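Local coordinates for putative potassium transport protein (Staphylococcus aureus 08BA02176, PDB 4XTT) that binds cyclic di-AMP through its RCK_C domain and probably regulates potassium uptake as the cytosolic KtrA subunit of a Ktr-type transporter, at residues A[3-6]-A[7-11]. Sequence-based numbering, arbitrary orientation.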
loop_
_atom_site.group_PDB
_atom_site.type_symbol
_atom_site.label_atom_id
_atom_site.label_comp_id
_atom_site.label_asym_id
_atom_site.label_seq_id
_atom_site.Cartn_x
_atom_site.Cartn_y
_atom_site.Cartn_z
ATOM N N ALA A 3 2.257 9.674 -9.440
ATOM C CA ALA A 3 1.077 10.418 -9.778
ATOM C C ALA A 3 0.186 9.577 -10.627
ATOM O O ALA A 3 -0.996 9.782 -10.661
ATOM C CB ALA A 3 1.471 11.661 -10.529
ATOM N N SER A 4 0.778 8.615 -11.300
ATOM C CA SER A 4 0.035 7.661 -12.035
ATOM C C SER A 4 -0.844 6.954 -11.080
ATOM O O SER A 4 -1.876 6.498 -11.440
ATOM C CB SER A 4 0.944 6.682 -12.722
ATOM O OG SER A 4 1.829 6.118 -11.813
ATOM N N VAL A 5 -0.435 6.873 -9.841
ATOM C CA VAL A 5 -1.263 6.256 -8.816
ATOM C C VAL A 5 -2.342 7.247 -8.444
ATOM O O VAL A 5 -3.510 6.897 -8.303
ATOM C CB VAL A 5 -0.464 5.894 -7.548
ATOM C CG1 VAL A 5 -1.414 5.507 -6.418
ATOM C CG2 VAL A 5 0.543 4.786 -7.840
ATOM N N LEU A 6 -1.941 8.502 -8.308
ATOM C CA LEU A 6 -2.868 9.546 -7.913
ATOM C C LEU A 6 -3.819 9.906 -9.051
ATOM O O LEU A 6 -4.976 10.246 -8.815
ATOM C CB LEU A 6 -2.093 10.770 -7.423
ATOM C CG LEU A 6 -2.880 11.996 -6.961
ATOM C CD1 LEU A 6 -3.962 11.615 -5.954
ATOM C CD2 LEU A 6 -1.903 12.960 -6.314
ATOM N N ASP A 7 -3.345 9.773 -10.287
ATOM C CA ASP A 7 -4.170 10.074 -11.452
ATOM C C ASP A 7 -5.281 9.054 -11.631
ATOM O O ASP A 7 -6.404 9.405 -11.973
ATOM C CB ASP A 7 -3.319 10.106 -12.721
ATOM C CG ASP A 7 -2.512 11.374 -12.850
ATOM O OD1 ASP A 7 -2.805 12.352 -12.120
ATOM O OD2 ASP A 7 -1.579 11.387 -13.685
ATOM N N TYR A 8 -4.968 7.792 -11.362
ATOM C CA TYR A 8 -5.958 6.731 -11.440
ATOM C C TYR A 8 -7.094 6.950 -10.441
ATOM O O TYR A 8 -8.266 6.843 -10.786
ATOM C CB TYR A 8 -5.292 5.369 -11.199
ATOM C CG TYR A 8 -6.279 4.223 -11.085
ATOM C CD1 TYR A 8 -6.814 3.627 -12.218
ATOM C CD2 TYR A 8 -6.674 3.740 -9.844
ATOM C CE1 TYR A 8 -7.714 2.593 -12.121
ATOM C CE2 TYR A 8 -7.576 2.703 -9.736
ATOM C CZ TYR A 8 -8.093 2.132 -10.880
ATOM O OH TYR A 8 -8.990 1.089 -10.790
ATOM N N LEU A 9 -6.731 7.280 -9.208
ATOM C CA LEU A 9 -7.691 7.479 -8.126
ATOM C C LEU A 9 -8.659 8.626 -8.377
ATOM O O LEU A 9 -9.806 8.584 -7.931
ATOM C CB LEU A 9 -6.946 7.713 -6.818
ATOM C CG LEU A 9 -6.177 6.491 -6.325
ATOM C CD1 LEU A 9 -5.187 6.930 -5.281
ATOM C CD2 LEU A 9 -7.119 5.434 -5.764
ATOM N N GLU A 10 -8.180 9.677 -9.040
ATOM C CA GLU A 10 -9.028 10.826 -9.344
ATOM C C GLU A 10 -10.090 10.523 -10.404
ATOM O O GLU A 10 -11.210 11.025 -10.323
ATOM C CB GLU A 10 -8.171 12.010 -9.795
ATOM C CG GLU A 10 -7.360 12.651 -8.667
ATOM C CD GLU A 10 -6.482 13.797 -9.152
ATOM O OE1 GLU A 10 -6.444 14.044 -10.380
ATOM O OE2 GLU A 10 -5.828 14.450 -8.309
ATOM N N LEU A 11 -9.739 9.712 -11.397
ATOM C CA LEU A 11 -10.677 9.376 -12.470
ATOM C C LEU A 11 -11.547 8.171 -12.109
ATOM O O LEU A 11 -12.633 7.996 -12.660
ATOM C CB LEU A 11 -9.938 9.138 -13.797
ATOM C CG LEU A 11 -8.737 8.195 -13.902
ATOM C CD1 LEU A 11 -9.158 6.728 -13.968
ATOM C CD2 LEU A 11 -7.898 8.574 -15.119
#
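V5 and L9, one helical turn apart, run alongside each other in the same direction, with CG1 of V5 4.2 Å from CD1 of L9. Two torsions bring these methyls together: CG1 of V5 stands anti to its backbone N (chi1 169°), whereas CG of L9 swings beside its own N (chi1 -67°). Backbone bonds of the i to i+4 kind run along the turn; E10 N to L6 O is 3.3 Å, with an N-H...O angle of 147°, while Y8 N to S4 O and L9 N to V5 O are weak. The packed side faces the second subunit of the dimer: Y8, L9 and F53 of that subunit meet V5, L6 and the Y8 ring, in that order, the two rings being stacked. On the solvent side D7 and E10 are exposed, and the extended E10 chain passes L6 at a slant, its OE2 4.1 Å from L6 CG, a touch of carboxylate on hydrocarbon. Helix 3-11 is therefore amphipathic, pairing an apolar and aromatic face with two exposed carboxylates. The side chain of V5 lies about 12 Å from a bound cyclic di-AMP, too far for direct contact. This chemistry is consistent with largely apolar association between the subunits, with the acidic groups probably remaining hydrated and ionised.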